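Local atomic coordinates of uncharacterized HTH-type transcriptional regulator YydK (Bacillus subtilis subsp. subtilis, PDB entry 3BWG), a protein that probably binds DNA through an N-terminal winged helix-turn-helix domain of the GntR family and regulates transcription, with a UTRA domain likely sensing an effector. Residues 96-101 / 129-134; 103-108 / 123-128; 202-207 / 221-226. All coordinates share one frame; numbering follows the deposited sequence.

Interaction 1 (96-101 / 129-134); sequences TSKVIE and VRYING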
loop_
_atom_site.group_PDB
_atom_site.type_symbol
_atom_site.label_atom_id
_atom_site.label_comp_id
_atom_site.label_asym_id
_atom_site.label_seq_id
_atom_site.Cartn_x
_atom_site.Cartn_y
_atom_site.Cartn_z
ATOM N N THR B 96 4.963 -12.422 18.853
ATOM C CA THR B 96 4.246 -12.709 20.079
ATOM C C THR B 96 3.663 -11.430 20.656
ATOM O O THR B 96 4.054 -10.327 20.257
ATOM C CB THR B 96 5.125 -13.466 21.123
ATOM O OG1 THR B 96 6.226 -12.655 21.544
ATOM C CG2 THR B 96 5.646 -14.790 20.529
ATOM N N SER B 97 2.731 -11.605 21.591
ATOM C CA SER B 97 1.965 -10.528 22.196
ATOM C C SER B 97 1.848 -10.701 23.701
ATOM O O SER B 97 1.635 -11.811 24.202
ATOM C CB SER B 97 0.546 -10.441 21.595
ATOM O OG SER B 97 0.564 -10.060 20.244
ATOM N N LYS B 98 1.984 -9.579 24.394
ATOM C CA LYS B 98 1.649 -9.422 25.791
ATOM C C LYS B 98 0.328 -8.615 25.857
ATOM O O LYS B 98 0.275 -7.486 25.394
ATOM C CB LYS B 98 2.785 -8.649 26.460
ATOM C CG LYS B 98 2.711 -8.470 27.954
ATOM C CD LYS B 98 4.024 -7.821 28.417
ATOM C CE LYS B 98 3.870 -6.962 29.674
ATOM N NZ LYS B 98 3.989 -7.743 30.956
ATOM N N VAL B 99 -0.729 -9.213 26.402
ATOM C CA VAL B 99 -1.999 -8.529 26.515
ATOM C C VAL B 99 -1.941 -7.680 27.764
ATOM O O VAL B 99 -1.737 -8.194 28.842
ATOM C CB VAL B 99 -3.211 -9.507 26.597
ATOM C CG1 VAL B 99 -4.525 -8.747 26.720
ATOM C CG2 VAL B 99 -3.254 -10.394 25.387
ATOM N N ILE B 100 -2.127 -6.382 27.607
ATOM C CA ILE B 100 -2.145 -5.479 28.725
ATOM C C ILE B 100 -3.571 -5.359 29.246
ATOM O O ILE B 100 -3.777 -5.395 30.458
ATOM C CB ILE B 100 -1.560 -4.104 28.362
ATOM C CG1 ILE B 100 -0.148 -4.269 27.824
ATOM C CG2 ILE B 100 -1.525 -3.184 29.616
ATOM C CD1 ILE B 100 0.303 -3.131 26.991
ATOM N N GLU B 101 -4.542 -5.201 28.338
ATOM C CA GLU B 101 -5.951 -5.133 28.697
ATOM C C GLU B 101 -6.824 -5.857 27.651
ATOM O O GLU B 101 -6.512 -5.879 26.466
ATOM C CB GLU B 101 -6.423 -3.680 28.764
ATOM C CG GLU B 101 -6.071 -2.885 30.030
ATOM C CD GLU B 101 -6.662 -1.458 29.978
ATOM O OE1 GLU B 101 -7.862 -1.279 30.301
ATOM O OE2 GLU B 101 -5.938 -0.515 29.589
ATOM N N VAL B 129 1.232 -5.113 23.611
ATOM C CA VAL B 129 2.538 -4.862 23.041
ATOM C C VAL B 129 2.845 -6.115 22.277
ATOM O O VAL B 129 2.590 -7.245 22.756
ATOM C CB VAL B 129 3.620 -4.575 24.123
ATOM C CG1 VAL B 129 5.038 -4.302 23.498
ATOM C CG2 VAL B 129 3.178 -3.399 25.012
ATOM N N ARG B 130 3.350 -5.926 21.068
ATOM C CA ARG B 130 3.730 -7.066 20.240
ATOM C C ARG B 130 5.246 -7.113 20.031
ATOM O O ARG B 130 5.901 -6.080 20.107
ATOM C CB ARG B 130 2.934 -7.077 18.935
ATOM C CG ARG B 130 1.460 -6.703 19.114
ATOM C CD ARG B 130 0.660 -7.057 17.857
ATOM N NE ARG B 130 0.565 -8.532 17.751
ATOM C CZ ARG B 130 0.197 -9.177 16.646
ATOM N NH1 ARG B 130 -0.126 -8.481 15.551
ATOM N NH2 ARG B 130 0.120 -10.515 16.644
ATOM N N TYR B 131 5.790 -8.322 19.827
ATOM C CA TYR B 131 7.242 -8.564 19.729
ATOM C C TYR B 131 7.622 -9.404 18.498
ATOM O O TYR B 131 6.920 -10.356 18.135
ATOM C CB TYR B 131 7.783 -9.287 20.968
ATOM C CG TYR B 131 7.542 -8.595 22.279
ATOM C CD1 TYR B 131 8.592 -8.011 23.001
ATOM C CD2 TYR B 131 6.260 -8.549 22.824
ATOM C CE1 TYR B 131 8.344 -7.356 24.254
ATOM C CE2 TYR B 131 6.001 -7.927 24.034
ATOM C CZ TYR B 131 7.014 -7.321 24.737
ATOM O OH TYR B 131 6.660 -6.707 25.923
ATOM N N ILE B 132 8.727 -9.050 17.852
ATOM C CA ILE B 132 9.274 -9.862 16.761
ATOM C C ILE B 132 10.634 -10.273 17.184
ATOM O O ILE B 132 11.502 -9.426 17.427
ATOM C CB ILE B 132 9.306 -9.145 15.356
ATOM C CG1 ILE B 132 9.473 -7.608 15.461
ATOM C CG2 ILE B 132 8.068 -9.498 14.569
ATOM C CD1 ILE B 132 10.916 -7.105 15.417
ATOM N N ASN B 133 10.795 -11.583 17.359
ATOM C CA ASN B 133 12.039 -12.177 17.855
ATOM C C ASN B 133 12.604 -11.513 19.096
ATOM O O ASN B 133 13.743 -11.046 19.087
ATOM C CB ASN B 133 13.089 -12.229 16.735
ATOM C CG ASN B 133 12.832 -13.375 15.758
ATOM O OD1 ASN B 133 13.059 -14.553 16.088
ATOM N ND2 ASN B 133 12.335 -13.041 14.563
ATOM N N GLY B 134 11.791 -11.450 20.154
ATOM C CA GLY B 134 12.262 -10.990 21.474
ATOM C C GLY B 134 12.410 -9.476 21.620
ATOM O O GLY B 134 12.713 -8.972 22.711
#
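An edge strand, within this chain, of the antiparallel UTRA sheet, 95-105, pairs here with strand 123-132, close to the turn that leads on to strand 135-145. Strands 96-101 and 129-132 run antiparallel, their directions 160° apart. Thr96 and Tyr131 form a hydrogen-bonded pair, the amide of Tyr131 reaching Thr96 O at 2.7 Å; Lys98 and Val129 form the next, with Lys98 N pointing almost straight along the carbonyl of Val129 (N to O 2.9 Å). Between them lies the non-hydrogen-bonded pair Ser97-Arg130. Here the side chains supply the bond: Ser97 OG, anti to its carbonyl carbon, accepts from Arg130 NE at 2.9 Å, in the guanidinium plane and nearly straight. NH1 of the same arginine forms a salt bridge with Glu91, so the guanidinium is bonded through both NE and NH1, and the carboxylate of Glu91 probably offsets the nearby charge of Arg128. On the face of Thr96, Lys98 and Tyr131, the lysine chain runs alongside the tyrosine in the same direction, its CD 3.8 Å from Tyr131 OH, whereas Thr96 crosses Tyr131 at about a right angle. Ile100 crosses Val129 obliquely, with CG1 anti to the carbonyl carbon, and sets CD1 3.5 Å from Val129 CG2. Ile100 and Glu101 both stand opposite Lys127, the signature of a classic beta bulge within an antiparallel sheet.

Interaction 2 (103-108 / 123-128); sequences DVRKPT and IYYVKR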
loop_
_atom_site.group_PDB
_atom_site.type_symbol
_atom_site.label_atom_id
_atom_site.label_comp_id
_atom_site.label_asym_id
_atom_site.label_seq_id
_atom_site.Cartn_x
_atom_site.Cartn_y
_atom_site.Cartn_z
ATOM N N ASP B 103 -11.180 -6.149 27.580
ATOM C CA ASP B 103 -12.452 -6.109 28.273
ATOM C C ASP B 103 -13.567 -5.669 27.326
ATOM O O ASP B 103 -13.325 -5.412 26.152
ATOM C CB ASP B 103 -12.366 -5.211 29.515
ATOM C CG ASP B 103 -12.119 -3.765 29.179
ATOM O OD1 ASP B 103 -12.356 -3.348 28.023
ATOM O OD2 ASP B 103 -11.695 -3.023 30.079
ATOM N N VAL B 104 -14.787 -5.632 27.851
ATOM C CA VAL B 104 -15.914 -5.068 27.155
ATOM C C VAL B 104 -16.144 -3.714 27.769
ATOM O O VAL B 104 -16.060 -3.561 28.983
ATOM C CB VAL B 104 -17.177 -5.923 27.299
ATOM C CG1 VAL B 104 -18.342 -5.267 26.516
ATOM C CG2 VAL B 104 -16.890 -7.325 26.822
ATOM N N ARG B 105 -16.472 -2.748 26.911
ATOM C CA ARG B 105 -16.320 -1.330 27.167
ATOM C C ARG B 105 -17.223 -0.609 26.168
ATOM O O ARG B 105 -17.460 -1.106 25.069
ATOM C CB ARG B 105 -14.859 -1.037 26.804
ATOM C CG ARG B 105 -14.275 0.222 27.176
ATOM C CD ARG B 105 -12.809 0.189 26.797
ATOM N NE ARG B 105 -11.970 -0.468 27.815
ATOM C CZ ARG B 105 -10.856 0.057 28.331
ATOM N NH1 ARG B 105 -10.415 1.257 27.926
ATOM N NH2 ARG B 105 -10.160 -0.635 29.233
ATOM N N LYS B 106 -17.713 0.570 26.526
ATOM C CA LYS B 106 -18.246 1.491 25.532
ATOM C C LYS B 106 -17.084 2.107 24.701
ATOM O O LYS B 106 -15.972 2.266 25.209
ATOM C CB LYS B 106 -19.133 2.581 26.183
ATOM C CG LYS B 106 -20.268 2.030 27.015
ATOM C CD LYS B 106 -21.163 1.103 26.191
ATOM C CE LYS B 106 -22.332 0.629 27.016
ATOM N NZ LYS B 106 -23.107 -0.398 26.253
ATOM N N PRO B 107 -17.341 2.419 23.411
ATOM C CA PRO B 107 -16.260 2.992 22.594
ATOM C C PRO B 107 -15.999 4.461 22.957
ATOM O O PRO B 107 -16.939 5.178 23.352
ATOM C CB PRO B 107 -16.834 2.938 21.157
ATOM C CG PRO B 107 -18.380 2.977 21.342
ATOM C CD PRO B 107 -18.611 2.238 22.661
ATOM N N THR B 108 -14.757 4.909 22.787
ATOM C CA THR B 108 -14.504 6.323 22.708
ATOM C C THR B 108 -15.314 6.937 21.532
ATOM O O THR B 108 -15.796 6.225 20.653
ATOM C CB THR B 108 -13.008 6.625 22.515
ATOM O OG1 THR B 108 -12.570 6.142 21.245
ATOM C CG2 THR B 108 -12.138 6.010 23.636
ATOM N N ILE B 123 -18.041 -2.502 22.612
ATOM C CA ILE B 123 -16.902 -2.956 21.817
ATOM C C ILE B 123 -16.054 -3.853 22.712
ATOM O O ILE B 123 -16.146 -3.707 23.941
ATOM C CB ILE B 123 -16.083 -1.780 21.176
ATOM C CG1 ILE B 123 -15.609 -0.722 22.193
ATOM C CG2 ILE B 123 -16.946 -1.064 20.124
ATOM C CD1 ILE B 123 -14.188 -0.905 22.749
ATOM N N TYR B 124 -15.297 -4.792 22.116
ATOM C CA TYR B 124 -14.120 -5.373 22.780
ATOM C C TYR B 124 -12.942 -4.438 22.652
ATOM O O TYR B 124 -12.638 -3.989 21.545
ATOM C CB TYR B 124 -13.689 -6.685 22.154
ATOM C CG TYR B 124 -14.418 -7.832 22.721
ATOM C CD1 TYR B 124 -15.452 -8.447 22.007
ATOM C CD2 TYR B 124 -14.131 -8.269 23.997
ATOM C CE1 TYR B 124 -16.147 -9.509 22.549
ATOM C CE2 TYR B 124 -14.839 -9.323 24.576
ATOM C CZ TYR B 124 -15.827 -9.943 23.851
ATOM O OH TYR B 124 -16.511 -10.984 24.430
ATOM N N TYR B 125 -12.258 -4.172 23.766
ATOM C CA TYR B 125 -11.104 -3.294 23.723
ATOM C C TYR B 125 -9.858 -4.089 23.972
ATOM O O TYR B 125 -9.791 -4.829 24.941
ATOM C CB TYR B 125 -11.236 -2.206 24.795
ATOM C CG TYR B 125 -9.987 -1.391 25.038
ATOM C CD1 TYR B 125 -9.643 -0.356 24.167
ATOM C CD2 TYR B 125 -9.162 -1.626 26.159
ATOM C CE1 TYR B 125 -8.519 0.389 24.370
ATOM C CE2 TYR B 125 -8.024 -0.851 26.382
ATOM C CZ TYR B 125 -7.712 0.149 25.464
ATOM O OH TYR B 125 -6.615 0.966 25.609
ATOM N N VAL B 126 -8.852 -3.923 23.122
ATOM C CA VAL B 126 -7.588 -4.594 23.389
ATOM C C VAL B 126 -6.383 -3.670 23.398
ATOM O O VAL B 126 -6.293 -2.731 22.598
ATOM C CB VAL B 126 -7.397 -5.970 22.610
ATOM C CG1 VAL B 126 -8.607 -6.355 21.800
ATOM C CG2 VAL B 126 -6.051 -6.095 21.878
ATOM N N LYS B 127 -5.523 -3.863 24.387
ATOM C CA LYS B 127 -4.319 -3.086 24.508
ATOM C C LYS B 127 -3.194 -4.131 24.611
ATOM O O LYS B 127 -3.243 -5.012 25.491
ATOM C CB LYS B 127 -4.381 -2.207 25.756
ATOM C CG LYS B 127 -3.140 -1.323 25.916
ATOM C CD LYS B 127 -2.982 -0.681 27.309
ATOM C CE LYS B 127 -3.844 0.577 27.413
ATOM N NZ LYS B 127 -3.624 1.185 28.777
ATOM N N ARG B 128 -2.222 -4.076 23.694
ATOM C CA ARG B 128 -1.166 -5.074 23.689
ATOM C C ARG B 128 0.148 -4.558 23.106
ATOM O O ARG B 128 0.183 -3.636 22.259
ATOM C CB ARG B 128 -1.640 -6.381 23.014
ATOM C CG ARG B 128 -1.724 -6.376 21.503
ATOM C CD ARG B 128 -2.390 -7.625 20.962
ATOM N NE ARG B 128 -2.690 -7.404 19.547
ATOM C CZ ARG B 128 -2.911 -8.347 18.639
ATOM N NH1 ARG B 128 -2.885 -9.633 18.974
ATOM N NH2 ARG B 128 -3.158 -7.985 17.388
#
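The guanidinium of Arg105 lies flat on one face of the Tyr125 ring, planes 17° apart, in a cation-pi stack with CZ 3.7 Å from the ring centroid, formed across an antiparallel strand pair of the UTRA sheet. The overlap is offset: CD2 of Tyr125 sits beneath the middle of the guanidinium, and NH1 stands over the rim of the ring. At the guanidinium edge, Asp103 receives NE on OD1 (2.9 Å) and NH2 on OD2 (3.0 Å), each oxygen using its syn lone pair, a side-on bidentate salt bridge. Asp103 and Arg105 are two residues apart on one strand, so both project to the face that carries Tyr125 and Ile123. With CG anti to the backbone N (chi1 -168°) and the chain bent at chi3, Arg105 swings its head over the ring. Its NH2 also meets Glu101, so two carboxylates share the guanidinium, whose charge probably helps keep both ionised, while Tyr125 OH bonds to Glu141 on strand 135-145. The backbone pairs Asp103-Tyr125 and Arg105-Ile123 are hydrogen-bonded, and their straightest link runs from Ile123 N to Arg105 O (2.9 Å, 175° at the hydrogen). On the other face Val104 crosses Tyr124 obliquely, CG2 against CE2 at 3.6 Å. Past the strand end the chain turns toward helix 109-114, whose N-cap is Thr108. On the way Pro107 packs on Ile123, with CB 4.0 Å from CG1 of the isoleucine.

Interaction 3 (202-207 / 221-226); sequences LYIESI and ISYNYE. With EDO (1,2-ethanediol), chain I; EDO (1,2-ethanediol), chain H.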
loop_
_atom_site.group_PDB
_atom_site.type_symbol
_atom_site.label_atom_id
_atom_site.label_comp_id
_atom_site.label_asym_id
_atom_site.label_seq_id
_atom_site.Cartn_x
_atom_site.Cartn_y
_atom_site.Cartn_z
ATOM N N LEU B 202 6.289 5.558 13.686
ATOM C CA LEU B 202 5.213 5.466 12.733
ATOM C C LEU B 202 3.959 5.081 13.504
ATOM O O LEU B 202 3.949 4.132 14.305
ATOM C CB LEU B 202 5.514 4.420 11.674
ATOM C CG LEU B 202 4.535 4.236 10.511
ATOM C CD1 LEU B 202 4.253 5.525 9.657
ATOM C CD2 LEU B 202 4.980 2.993 9.660
ATOM N N TYR B 203 2.936 5.889 13.288
ATOM C CA TYR B 203 1.694 5.761 13.978
ATOM C C TYR B 203 0.593 5.547 12.943
ATOM O O TYR B 203 0.320 6.405 12.117
ATOM C CB TYR B 203 1.438 7.026 14.824
ATOM C CG TYR B 203 0.038 7.054 15.367
ATOM C CD1 TYR B 203 -0.401 6.023 16.205
ATOM C CD2 TYR B 203 -0.869 8.060 15.015
ATOM C CE1 TYR B 203 -1.710 5.983 16.684
ATOM C CE2 TYR B 203 -2.191 8.041 15.513
ATOM C CZ TYR B 203 -2.583 6.992 16.355
ATOM O OH TYR B 203 -3.843 6.898 16.909
ATOM N N ILE B 204 -0.023 4.379 12.970
ATOM C CA ILE B 204 -1.030 4.021 11.953
ATOM C C ILE B 204 -2.358 3.763 12.607
ATOM O O ILE B 204 -2.414 3.014 13.605
ATOM C CB ILE B 204 -0.605 2.717 11.176
ATOM C CG1 ILE B 204 0.830 2.859 10.644
ATOM C CG2 ILE B 204 -1.679 2.295 10.052
ATOM C CD1 ILE B 204 1.289 1.714 9.826
ATOM N N GLU B 205 -3.407 4.389 12.052
ATOM C CA GLU B 205 -4.796 4.019 12.300
ATOM C C GLU B 205 -5.391 3.243 11.156
ATOM O O GLU B 205 -5.343 3.695 9.988
ATOM C CB GLU B 205 -5.646 5.250 12.552
ATOM C CG GLU B 205 -5.206 6.008 13.770
ATOM C CD GLU B 205 -5.746 7.406 13.732
ATOM O OE1 GLU B 205 -5.133 8.286 13.087
ATOM O OE2 GLU B 205 -6.834 7.620 14.290
ATOM N N SER B 206 -5.955 2.072 11.484
ATOM C CA SER B 206 -6.543 1.213 10.491
ATOM C C SER B 206 -8.036 0.986 10.708
ATOM O O SER B 206 -8.491 0.772 11.830
ATOM C CB SER B 206 -5.849 -0.151 10.473
ATOM O OG SER B 206 -4.449 0.009 10.350
ATOM N N ILE B 207 -8.791 0.972 9.627
ATOM C CA ILE B 207 -10.211 0.538 9.732
ATOM C C ILE B 207 -10.364 -0.668 8.822
ATOM O O ILE B 207 -10.131 -0.559 7.607
ATOM C CB ILE B 207 -11.222 1.639 9.363
ATOM C CG1 ILE B 207 -11.071 2.853 10.259
ATOM C CG2 ILE B 207 -12.650 1.169 9.540
ATOM C CD1 ILE B 207 -9.975 3.781 9.851
ATOM N N ILE B 221 -1.886 2.066 16.248
ATOM C CA ILE B 221 -0.616 1.386 16.487
ATOM C C ILE B 221 0.598 2.295 16.327
ATOM O O ILE B 221 0.700 3.081 15.378
ATOM C CB ILE B 221 -0.474 0.199 15.571
ATOM C CG1 ILE B 221 -1.741 -0.689 15.656
ATOM C CG2 ILE B 221 0.830 -0.611 15.943
ATOM C CD1 ILE B 221 -1.701 -1.979 14.859
ATOM N N SER B 222 1.497 2.206 17.294
ATOM C CA SER B 222 2.785 2.861 17.209
ATOM C C SER B 222 3.859 1.781 17.109
ATOM O O SER B 222 3.952 0.928 17.986
ATOM C CB SER B 222 3.024 3.717 18.465
ATOM O OG SER B 222 2.090 4.773 18.505
ATOM N N TYR B 223 4.681 1.854 16.069
ATOM C CA TYR B 223 5.763 0.914 15.883
ATOM C C TYR B 223 7.120 1.380 16.429
ATOM O O TYR B 223 7.419 2.591 16.471
ATOM C CB TYR B 223 5.874 0.550 14.393
ATOM C CG TYR B 223 4.648 -0.186 13.848
ATOM C CD1 TYR B 223 4.598 -1.571 13.881
ATOM C CD2 TYR B 223 3.557 0.506 13.295
ATOM C CE1 TYR B 223 3.464 -2.274 13.399
ATOM C CE2 TYR B 223 2.413 -0.180 12.790
ATOM C CZ TYR B 223 2.400 -1.582 12.834
ATOM O OH TYR B 223 1.322 -2.321 12.373
ATOM N N ASN B 224 7.943 0.408 16.812
ATOM C CA ASN B 224 9.344 0.644 17.124
ATOM C C ASN B 224 10.152 0.915 15.842
ATOM O O ASN B 224 10.366 -0.007 15.034
ATOM C CB ASN B 224 9.857 -0.598 17.882
ATOM C CG ASN B 224 11.302 -0.527 18.267
ATOM O OD1 ASN B 224 12.111 0.204 17.667
ATOM N ND2 ASN B 224 11.660 -1.320 19.274
ATOM N N TYR B 225 10.596 2.166 15.653
ATOM C CA TYR B 225 11.338 2.569 14.457
ATOM C C TYR B 225 12.633 1.778 14.212
ATOM O O TYR B 225 13.117 1.711 13.081
ATOM C CB TYR B 225 11.618 4.094 14.460
ATOM C CG TYR B 225 12.802 4.525 15.285
ATOM C CD1 TYR B 225 14.003 4.850 14.681
ATOM C CD2 TYR B 225 12.716 4.602 16.672
ATOM C CE1 TYR B 225 15.121 5.249 15.436
ATOM C CE2 TYR B 225 13.827 4.987 17.462
ATOM C CZ TYR B 225 15.011 5.319 16.823
ATOM O OH TYR B 225 16.081 5.724 17.555
ATOM N N GLU B 226 13.171 1.158 15.254
ATOM C CA GLU B 226 14.401 0.375 15.105
ATOM C C GLU B 226 14.163 -1.077 14.733
ATOM O O GLU B 226 15.123 -1.793 14.494
ATOM C CB GLU B 226 15.245 0.347 16.406
ATOM C CG GLU B 226 15.397 1.614 17.136
ATOM C CD GLU B 226 16.523 1.505 18.184
ATOM O OE1 GLU B 226 16.436 0.655 19.117
ATOM O OE2 GLU B 226 17.509 2.254 18.026
HETATM C C1 EDO I . 8.989 2.607 12.302
HETATM O O1 EDO I . 8.627 1.503 11.529
HETATM C C2 EDO I . 7.944 2.680 13.379
HETATM O O2 EDO I . 8.281 3.827 14.104
HETATM C C1 EDO H . -1.057 3.319 19.693
HETATM O O1 EDO H . -0.048 4.273 20.008
HETATM C C2 EDO H . -1.905 3.136 20.928
HETATM O O2 EDO H . -2.720 4.309 21.054
#
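Ile204 and Tyr223 meet diagonally across this beta hairpin, on the face they share with Leu202 and Ile221. Ile204 has CG1 anti to its carbonyl carbon (chi1 -52°), and its extended chain crosses the tyrosine obliquely to bring CD1 within 3.7 Å of CE2. The Tyr223 ring, its CG also anti to the carbonyl carbon, is covered on one face near the rim by CG2 of Ile221, two residues back on the same strand, and is met edge-to-face by the ring of Phe230. On the other face of the sheet Tyr203 and Ser222 form the non-hydrogen-bonded pair. CG of Tyr203 is anti to the backbone N (chi1 170°), which lays the ring beside the neighbouring strand, with CD1 3.2 Å from Ile221 O and also close to Ser222 OG. The serine hydroxyl is hydrogen-bonded to O1 of an ethanediol (chain H) at 2.7 Å. Backbone bonds hold the two strands together: Ile204 and Ile221 bond in both directions, the shorter link being Ile204 N to Ile221 O at 2.8 Å, and Tyr223 N reaches Leu202 O at 3.0 Å. Beyond this, O2 of a second ethanediol (chain I) bridges the strands; both ethanediols probably come from the crystallisation liquor. It accepts from Leu202 N at 2.7 Å and donates to Tyr223 O at 2.8 Å. Asn224 OD1 then accepts from Glu226 N in an Asx turn as the chain leaves the strand. Leu202 and Tyr225 pack on Val182 of the second subunit. The hairpin lies inside the UTRA sheet: strand 173-184 flanks 200-210, with His181 against the Tyr203 ring, strand 135-145 flanks 215-224, and helix 187-193 contributes Glu189, which makes a weak hydrogen bond with Ser222 OG.

In the fold
From the N terminus, the chain passes through the predicted DNA-binding domain before strand 95-105 enters the UTRA sheet. Interaction 2 closes the shorter loop, which carries helix 109-114 and returns as strand 123-132; interaction 1 closes the wider loop around it, so the two are nested on one strand pair. They meet at the bulge, where Glu101 forms a salt bridge with Lys127. Strand 135-145 follows, and after strand 173-184 interaction 3 closes the hairpin 200-210/215-224 in series. Its centre lies about 14 Å from that of interaction 1. Strand 135-145 joins the two pairs into one antiparallel sheet, without direct contact between interaction 3 and the others.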